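PDB 3MKV: putative amidohydrolase from Unidentified, which probably hydrolyses dipeptides with a C-terminal proline, as a dizinc prolidase of the amidohydrolase superfamily. Local coordinates for residues R333-A343 and S390-G398; A376-D384 and H400-G408. All coordinates share one frame; numbering follows the deposited sequence.

Interaction 1 of 2, residues R333-A343 and S390-G398; sequences RLQSDEFRILA and SVDCLLGQG
Leu394 lays its CD1 methyl over one face of the Phe339 ring, 4.0 Å from the ring centroid and only 3° off the ring normal, a CH-pi contact in which the two side chains cross at about a right angle. Phe339 CG stands anti to its carbonyl carbon (chi1 -70°), which brings the ring down to the loop. A broad, flat phenyl suits this spot because it also stacks with Phe323 and touches Val351 and Ala355 of helix 348-362. Beside it, Val391 sets CB 4.0 Å from Phe339 CB, and its CG2 branch reaches one helical turn further to Ala343 CB at 3.8 Å; a small alanine lets the loop come close there. Leu395 crosses Arg340 at about a right angle, its CD2 lying 3.7 Å from Arg340 CB, so the arginine offers its aliphatic base to the leucine while NH1 forms a salt bridge with Asp337 OD2, in the plane of the guanidinium. Helix 337-343 belongs to the barrel domain expected of this family, lying against helices 277-286 and 348-362 and strand 102-107; part of the long connection between strands 380-383 and 403-406 packs on it. Toward Arg333 the contact becomes polar. A water accepts a bond from Gly398 N and lies within bonding distance of Ser336 OG, Leu394 O and, weakly, Gly396 O; it may not serve all its acceptors at once. Gly396 and Gly398 both have positive phi, readily adopted by glycine. Between them, Gln397 NE2 donates an almost straight bond to Arg333 O (3.2 Å, 174°), with the acceptor in its amide plane, while Gln397 OE1 takes a hydrogen bond from Arg100, so both ends of the amide are used and its rotation is fixed.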
loop_
_atom_site.group_PDB
_atom_site.type_symbol
_atom_site.label_atom_id
_atom_site.label_comp_id
_atom_site.label_asym_id
_atom_site.label_seq_id
_atom_site.Cartn_x
_atom_site.Cartn_y
_atom_site.Cartn_z
ATOM N N ARG A 333 20.568 -14.213 -36.771
ATOM C CA ARG A 333 21.595 -14.925 -37.530
ATOM C C ARG A 333 22.157 -14.089 -38.692
ATOM O O ARG A 333 23.213 -14.416 -39.249
ATOM C CB ARG A 333 21.045 -16.236 -38.072
ATOM C CG ARG A 333 20.771 -16.193 -39.559
ATOM C CD ARG A 333 19.317 -15.950 -39.871
ATOM N NE ARG A 333 18.622 -17.204 -40.134
ATOM C CZ ARG A 333 17.581 -17.326 -40.955
ATOM N NH1 ARG A 333 17.112 -16.269 -41.609
ATOM N NH2 ARG A 333 17.014 -18.515 -41.127
ATOM N N LEU A 334 21.448 -13.006 -39.028
ATOM C CA LEU A 334 21.725 -12.194 -40.214
ATOM C C LEU A 334 22.673 -11.031 -39.956
ATOM O O LEU A 334 23.009 -10.277 -40.866
ATOM C CB LEU A 334 20.414 -11.658 -40.817
ATOM C CG LEU A 334 19.475 -12.703 -41.430
ATOM C CD1 LEU A 334 18.064 -12.162 -41.567
ATOM C CD2 LEU A 334 20.004 -13.184 -42.788
ATOM N N GLN A 335 23.105 -10.890 -38.715
ATOM C CA GLN A 335 24.001 -9.804 -38.332
ATOM C C GLN A 335 25.028 -9.405 -39.410
ATOM O O GLN A 335 25.126 -8.238 -39.787
ATOM C CB GLN A 335 24.717 -10.183 -37.039
ATOM C CG GLN A 335 25.399 -9.043 -36.330
ATOM C CD GLN A 335 25.964 -9.498 -35.003
ATOM O OE1 GLN A 335 26.228 -10.684 -34.812
ATOM N NE2 GLN A 335 26.144 -8.565 -34.074
ATOM N N SER A 336 25.808 -10.361 -39.899
ATOM C CA SER A 336 26.874 -10.030 -40.848
ATOM C C SER A 336 26.386 -9.422 -42.174
ATOM O O SER A 336 27.168 -8.829 -42.914
ATOM C CB SER A 336 27.739 -11.247 -41.125
ATOM O OG SER A 336 28.308 -11.706 -39.925
ATOM N N ASP A 337 25.101 -9.557 -42.472
ATOM C CA ASP A 337 24.577 -8.990 -43.708
ATOM C C ASP A 337 24.574 -7.470 -43.704
ATOM O O ASP A 337 24.352 -6.849 -44.739
ATOM C CB ASP A 337 23.174 -9.508 -43.998
ATOM C CG ASP A 337 23.187 -10.878 -44.618
ATOM O OD1 ASP A 337 23.984 -11.735 -44.175
ATOM O OD2 ASP A 337 22.401 -11.098 -45.559
ATOM N N GLU A 338 24.811 -6.866 -42.544
ATOM C CA GLU A 338 24.805 -5.409 -42.472
ATOM C C GLU A 338 26.014 -4.836 -43.211
ATOM O O GLU A 338 26.024 -3.664 -43.579
ATOM C CB GLU A 338 24.746 -4.917 -41.019
ATOM C CG GLU A 338 24.795 -3.390 -40.836
ATOM C CD GLU A 338 23.469 -2.691 -41.139
ATOM O OE1 GLU A 338 23.417 -1.440 -41.016
ATOM O OE2 GLU A 338 22.486 -3.387 -41.498
ATOM N N PHE A 339 27.028 -5.671 -43.423
ATOM C CA PHE A 339 28.204 -5.270 -44.199
ATOM C C PHE A 339 27.838 -5.187 -45.675
ATOM O O PHE A 339 28.063 -4.167 -46.333
ATOM C CB PHE A 339 29.355 -6.260 -44.005
ATOM C CG PHE A 339 29.975 -6.211 -42.639
ATOM C CD1 PHE A 339 30.624 -5.064 -42.200
ATOM C CD2 PHE A 339 29.923 -7.320 -41.795
ATOM C CE1 PHE A 339 31.202 -5.007 -40.929
ATOM C CE2 PHE A 339 30.504 -7.281 -40.516
ATOM C CZ PHE A 339 31.139 -6.124 -40.082
ATOM N N ARG A 340 27.256 -6.270 -46.179
ATOM C CA ARG A 340 26.749 -6.329 -47.545
ATOM C C ARG A 340 25.846 -5.137 -47.859
ATOM O O ARG A 340 26.026 -4.450 -48.870
ATOM C CB ARG A 340 25.962 -7.627 -47.748
ATOM C CG ARG A 340 25.776 -8.027 -49.206
ATOM C CD ARG A 340 24.604 -8.990 -49.392
ATOM N NE ARG A 340 23.312 -8.302 -49.386
ATOM C CZ ARG A 340 22.311 -8.590 -48.557
ATOM N NH1 ARG A 340 22.445 -9.567 -47.669
ATOM N NH2 ARG A 340 21.172 -7.906 -48.619
ATOM N N ILE A 341 24.865 -4.904 -46.996
ATOM C CA ILE A 341 23.886 -3.850 -47.226
ATOM C C ILE A 341 24.538 -2.467 -47.293
ATOM O O ILE A 341 24.332 -1.723 -48.256
ATOM C CB ILE A 341 22.788 -3.873 -46.155
ATOM C CG1 ILE A 341 21.981 -5.171 -46.258
ATOM C CG2 ILE A 341 21.884 -2.665 -46.295
ATOM C CD1 ILE A 341 20.926 -5.324 -45.191
ATOM N N LEU A 342 25.334 -2.123 -46.284
ATOM C CA LEU A 342 26.039 -0.841 -46.284
ATOM C C LEU A 342 26.997 -0.751 -47.472
ATOM O O LEU A 342 27.268 0.333 -47.984
ATOM C CB LEU A 342 26.802 -0.635 -44.970
ATOM C CG LEU A 342 26.006 -0.616 -43.655
ATOM C CD1 LEU A 342 26.915 -0.739 -42.427
ATOM C CD2 LEU A 342 25.142 0.627 -43.547
ATOM N N ALA A 343 27.512 -1.898 -47.905
ATOM C CA ALA A 343 28.482 -1.937 -48.997
ATOM C C ALA A 343 27.903 -1.392 -50.300
ATOM O O ALA A 343 28.641 -0.967 -51.184
ATOM C CB ALA A 343 29.007 -3.357 -49.199
ATOM N N SER A 390 36.479 -6.368 -50.766
ATOM C CA SER A 390 35.110 -6.863 -50.671
ATOM C C SER A 390 34.801 -7.279 -49.234
ATOM O O SER A 390 35.708 -7.613 -48.471
ATOM C CB SER A 390 34.897 -8.038 -51.622
ATOM O OG SER A 390 33.516 -8.246 -51.858
ATOM N N VAL A 391 33.524 -7.241 -48.866
ATOM C CA VAL A 391 33.094 -7.595 -47.506
ATOM C C VAL A 391 32.423 -8.967 -47.470
ATOM O O VAL A 391 31.995 -9.434 -46.410
ATOM C CB VAL A 391 32.118 -6.551 -46.923
ATOM C CG1 VAL A 391 32.815 -5.215 -46.729
ATOM C CG2 VAL A 391 30.865 -6.416 -47.810
ATOM N N ASP A 392 32.338 -9.599 -48.638
ATOM C CA ASP A 392 31.718 -10.910 -48.775
ATOM C C ASP A 392 32.396 -11.974 -47.921
ATOM O O ASP A 392 31.790 -12.992 -47.598
ATOM C CB ASP A 392 31.716 -11.343 -50.243
ATOM C CG ASP A 392 30.885 -10.423 -51.125
ATOM O OD1 ASP A 392 30.162 -9.558 -50.580
ATOM O OD2 ASP A 392 30.953 -10.568 -52.363
ATOM N N CYS A 393 33.653 -11.741 -47.563
ATOM C CA CYS A 393 34.380 -12.662 -46.682
ATOM C C CYS A 393 33.886 -12.623 -45.218
ATOM O O CYS A 393 34.115 -13.562 -44.451
ATOM C CB CYS A 393 35.891 -12.388 -46.750
ATOM S SG CYS A 393 36.348 -10.625 -46.754
ATOM N N LEU A 394 33.217 -11.535 -44.842
ATOM C CA LEU A 394 32.662 -11.394 -43.494
ATOM C C LEU A 394 31.256 -11.988 -43.388
ATOM O O LEU A 394 30.799 -12.306 -42.297
ATOM C CB LEU A 394 32.658 -9.923 -43.058
ATOM C CG LEU A 394 34.021 -9.220 -43.141
ATOM C CD1 LEU A 394 33.948 -7.713 -42.828
ATOM C CD2 LEU A 394 35.043 -9.910 -42.250
ATOM N N LEU A 395 30.582 -12.153 -44.526
ATOM C CA LEU A 395 29.191 -12.611 -44.540
ATOM C C LEU A 395 29.008 -14.008 -43.978
ATOM O O LEU A 395 29.961 -14.783 -43.883
ATOM C CB LEU A 395 28.610 -12.587 -45.953
ATOM C CG LEU A 395 28.552 -11.261 -46.705
ATOM C CD1 LEU A 395 27.772 -11.436 -48.016
ATOM C CD2 LEU A 395 27.948 -10.165 -45.835
ATOM N N GLY A 396 27.758 -14.314 -43.623
ATOM C CA GLY A 396 27.369 -15.622 -43.126
ATOM C C GLY A 396 27.639 -15.849 -41.652
ATOM O O GLY A 396 27.353 -15.001 -40.804
ATOM N N GLN A 397 28.217 -17.003 -41.352
ATOM C CA GLN A 397 28.317 -17.480 -39.993
ATOM C C GLN A 397 29.778 -17.749 -39.680
ATOM O O GLN A 397 30.106 -18.676 -38.938
ATOM C CB GLN A 397 27.489 -18.759 -39.850
ATOM C CG GLN A 397 26.481 -18.742 -38.720
ATOM C CD GLN A 397 25.714 -17.426 -38.603
ATOM O OE1 GLN A 397 25.880 -16.689 -37.628
ATOM N NE2 GLN A 397 24.865 -17.132 -39.588
ATOM N N GLY A 398 30.655 -16.933 -40.258
ATOM C CA GLY A 398 32.096 -17.059 -40.048
ATOM C C GLY A 398 32.804 -18.075 -40.935
ATOM O O GLY A 398 33.845 -18.603 -40.560
HETATM O O HOH W 1 30.224 -14.189 -40.563
#

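Interaction 2 of 2, residues A376-D384 and H400-G408; sequences AHADVLVVD and HIPLVMKDG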
loop_
_atom_site.group_PDB
_atom_site.type_symbol
_atom_site.label_atom_id
_atom_site.label_comp_id
_atom_site.label_asym_id
_atom_site.label_seq_id
_atom_site.Cartn_x
_atom_site.Cartn_y
_atom_site.Cartn_z
ATOM N N ALA A 376 46.699 -2.244 -26.975
ATOM C CA ALA A 376 45.285 -2.511 -27.243
ATOM C C ALA A 376 44.895 -3.930 -26.840
ATOM O O ALA A 376 45.754 -4.778 -26.591
ATOM C CB ALA A 376 44.971 -2.284 -28.730
ATOM N N HIS A 377 43.596 -4.195 -26.781
ATOM C CA HIS A 377 43.129 -5.543 -26.455
ATOM C C HIS A 377 43.426 -6.489 -27.612
ATOM O O HIS A 377 43.206 -6.146 -28.776
ATOM C CB HIS A 377 41.631 -5.556 -26.127
ATOM C CG HIS A 377 41.302 -4.944 -24.803
ATOM N ND1 HIS A 377 40.838 -3.652 -24.673
ATOM C CD2 HIS A 377 41.380 -5.444 -23.546
ATOM C CE1 HIS A 377 40.646 -3.381 -23.394
ATOM N NE2 HIS A 377 40.963 -4.453 -22.690
ATOM N N ALA A 378 43.936 -7.672 -27.287
ATOM C CA ALA A 378 44.214 -8.671 -28.305
ATOM C C ALA A 378 42.908 -9.322 -28.734
ATOM O O ALA A 378 42.662 -10.504 -28.468
ATOM C CB ALA A 378 45.205 -9.712 -27.802
ATOM N N ASP A 379 42.066 -8.512 -29.369
ATOM C CA ASP A 379 40.881 -8.986 -30.067
ATOM C C ASP A 379 41.254 -8.997 -31.535
ATOM O O ASP A 379 41.340 -7.943 -32.169
ATOM C CB ASP A 379 39.697 -8.032 -29.849
ATOM C CG ASP A 379 39.272 -7.927 -28.384
ATOM O OD1 ASP A 379 39.949 -8.500 -27.493
ATOM O OD2 ASP A 379 38.243 -7.264 -28.128
ATOM N N VAL A 380 41.508 -10.186 -32.070
ATOM C CA VAL A 380 42.041 -10.306 -33.424
ATOM C C VAL A 380 41.259 -11.301 -34.257
ATOM O O VAL A 380 40.831 -12.337 -33.761
ATOM C CB VAL A 380 43.523 -10.764 -33.413
ATOM C CG1 VAL A 380 44.074 -10.791 -34.821
ATOM C CG2 VAL A 380 44.357 -9.854 -32.535
ATOM N N LEU A 381 41.081 -10.981 -35.530
ATOM C CA LEU A 381 40.495 -11.916 -36.480
ATOM C C LEU A 381 41.504 -12.289 -37.567
ATOM O O LEU A 381 42.409 -11.511 -37.894
ATOM C CB LEU A 381 39.263 -11.309 -37.153
ATOM C CG LEU A 381 38.135 -10.747 -36.297
ATOM C CD1 LEU A 381 36.895 -10.510 -37.178
ATOM C CD2 LEU A 381 37.824 -11.699 -35.146
ATOM N N VAL A 382 41.336 -13.479 -38.128
ATOM C CA VAL A 382 42.025 -13.837 -39.358
ATOM C C VAL A 382 40.973 -14.184 -40.396
ATOM O O VAL A 382 40.157 -15.073 -40.185
ATOM C CB VAL A 382 42.986 -15.029 -39.168
ATOM C CG1 VAL A 382 43.281 -15.690 -40.509
ATOM C CG2 VAL A 382 44.262 -14.572 -38.508
ATOM N N VAL A 383 40.978 -13.469 -41.511
ATOM C CA VAL A 383 39.975 -13.695 -42.535
ATOM C C VAL A 383 40.575 -14.242 -43.825
ATOM O O VAL A 383 41.672 -13.857 -44.241
ATOM C CB VAL A 383 39.190 -12.416 -42.833
ATOM C CG1 VAL A 383 38.077 -12.692 -43.849
ATOM C CG2 VAL A 383 38.616 -11.853 -41.538
ATOM N N ASP A 384 39.846 -15.159 -44.444
ATOM C CA ASP A 384 40.237 -15.685 -45.726
ATOM C C ASP A 384 39.648 -14.804 -46.814
ATOM O O ASP A 384 38.647 -15.156 -47.435
ATOM C CB ASP A 384 39.747 -17.120 -45.884
ATOM C CG ASP A 384 40.236 -17.764 -47.169
ATOM O OD1 ASP A 384 41.298 -17.347 -47.686
ATOM O OD2 ASP A 384 39.560 -18.692 -47.655
ATOM N N HIS A 400 34.505 -17.758 -43.660
ATOM C CA HIS A 400 35.814 -17.325 -44.114
ATOM C C HIS A 400 36.510 -16.574 -43.001
ATOM O O HIS A 400 37.226 -15.604 -43.245
ATOM C CB HIS A 400 35.682 -16.440 -45.350
ATOM C CG HIS A 400 34.880 -17.063 -46.446
ATOM N ND1 HIS A 400 35.306 -18.179 -47.136
ATOM C CD2 HIS A 400 33.676 -16.729 -46.972
ATOM C CE1 HIS A 400 34.400 -18.503 -48.042
ATOM N NE2 HIS A 400 33.403 -17.640 -47.964
ATOM N N ILE A 401 36.272 -17.027 -41.774
ATOM C CA ILE A 401 36.884 -16.439 -40.596
ATOM C C ILE A 401 37.417 -17.559 -39.719
ATOM O O ILE A 401 36.859 -17.854 -38.667
ATOM C CB ILE A 401 35.889 -15.562 -39.804
ATOM C CG1 ILE A 401 35.134 -14.616 -40.746
ATOM C CG2 ILE A 401 36.612 -14.762 -38.728
ATOM C CD1 ILE A 401 34.465 -13.451 -40.043
ATOM N N PRO A 402 38.501 -18.200 -40.174
ATOM C CA PRO A 402 39.177 -19.326 -39.528
ATOM C C PRO A 402 39.632 -19.075 -38.093
ATOM O O PRO A 402 39.693 -20.018 -37.305
ATOM C CB PRO A 402 40.405 -19.559 -40.420
ATOM C CG PRO A 402 40.539 -18.304 -41.243
ATOM C CD PRO A 402 39.145 -17.833 -41.446
ATOM N N LEU A 403 39.973 -17.837 -37.751
ATOM C CA LEU A 403 40.473 -17.556 -36.398
ATOM C C LEU A 403 39.812 -16.348 -35.732
ATOM O O LEU A 403 39.666 -15.290 -36.347
ATOM C CB LEU A 403 42.000 -17.399 -36.401
ATOM C CG LEU A 403 42.656 -17.270 -35.021
ATOM C CD1 LEU A 403 44.037 -17.919 -35.008
ATOM C CD2 LEU A 403 42.721 -15.810 -34.538
ATOM N N VAL A 404 39.407 -16.528 -34.473
ATOM C CA VAL A 404 38.783 -15.466 -33.690
ATOM C C VAL A 404 39.403 -15.380 -32.296
ATOM O O VAL A 404 39.293 -16.307 -31.505
ATOM C CB VAL A 404 37.258 -15.664 -33.549
ATOM C CG1 VAL A 404 36.660 -14.549 -32.674
ATOM C CG2 VAL A 404 36.584 -15.699 -34.923
ATOM N N MET A 405 40.049 -14.255 -32.008
ATOM C CA MET A 405 40.769 -14.063 -30.758
ATOM C C MET A 405 40.138 -12.918 -29.974
ATOM O O MET A 405 40.010 -11.813 -30.493
ATOM C CB MET A 405 42.254 -13.754 -31.044
ATOM C CG MET A 405 43.133 -13.578 -29.808
ATOM S SD MET A 405 44.918 -13.433 -30.128
ATOM C CE MET A 405 45.189 -11.692 -30.044
ATOM N N LYS A 406 39.756 -13.173 -28.727
ATOM C CA LYS A 406 39.232 -12.155 -27.837
ATOM C C LYS A 406 40.034 -12.158 -26.559
ATOM O O LYS A 406 40.175 -13.204 -25.966
ATOM C CB LYS A 406 37.746 -12.378 -27.547
ATOM C CG LYS A 406 37.225 -11.696 -26.287
ATOM C CD LYS A 406 35.887 -12.289 -25.869
ATOM C CE LYS A 406 35.553 -11.986 -24.421
ATOM N NZ LYS A 406 34.279 -12.628 -24.003
ATOM N N ASP A 407 40.534 -11.005 -26.129
ATOM C CA ASP A 407 41.333 -10.908 -24.911
ATOM C C ASP A 407 42.538 -11.849 -24.942
ATOM O O ASP A 407 42.891 -12.440 -23.915
ATOM C CB ASP A 407 40.486 -11.220 -23.668
ATOM C CG ASP A 407 39.557 -10.080 -23.285
ATOM O OD1 ASP A 407 38.380 -10.358 -22.964
ATOM O OD2 ASP A 407 39.999 -8.909 -23.307
ATOM N N GLY A 408 43.164 -11.989 -26.111
ATOM C CA GLY A 408 44.357 -12.824 -26.237
ATOM C C GLY A 408 44.132 -14.328 -26.110
ATOM O O GLY A 408 45.077 -15.087 -25.902
#
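Met405, the residue with most surface buried by the contact, lies alongside Val380, pointing the same way, its long chain extended through chi1 and chi2 as far as SD; the place of its terminal methyl is doubtful. The two form an antiparallel hydrogen-bonded pair: Val380 N donates to Met405 O and Met405 N to Val380 O, both at 2.7 Å. Val382, next in buried surface, pairs with Leu403, its N bonding to Leu403 O at 3.0 Å, and its CB packs 3.8 Å from Leu403 CB. With CG1 anti to the backbone N (chi1 159°), that branch meets Pro402 CG at 3.9 Å. Beta-branched valines suit such an extended, buried strand. On the other face of this antiparallel strand pair, Leu381 and Val404 form the non-hydrogen-bonded pair, touching through CD2 and CG1. Past one strand end, Ala378 O accepts a bond from Gly408 N at 2.8 Å, and Asp379 OD1 receives Asp407 N on its anti side at 2.9 Å, though tilted well out of the carboxylate plane. The two aspartates would repel, but Arg128 makes salt bridges with both and probably offsets this. Strand 380-383 also pairs antiparallel with strand 56-63, and strand 403-406 with strand 409-413, while Phe8 of strand 5-9 packs against Val380, Val382, Leu403 and Met405.

The two contacts share one piece of chain. Strand 380-383 leads into the loop of 390-398, which returns through 400-408, so the long connection between the two strands of interaction 2 is what packs on helix 337-343 in interaction 1. Their centres lie about 17 Å apart, yet they meet at Cys393: its CB is 3.6 Å from Val383 CG1, and its O is 3.4 Å from His400 CB. Interaction 2 meets strands 5-9 and 25-30 on one face and pairs through 380-383 with strand 56-63, just before His65 and His67. Neither supplies a zinc ligand; those are His65, His67, carboxylated Lys193, His234, His254 and Asp326, the last a few residues before 333-343.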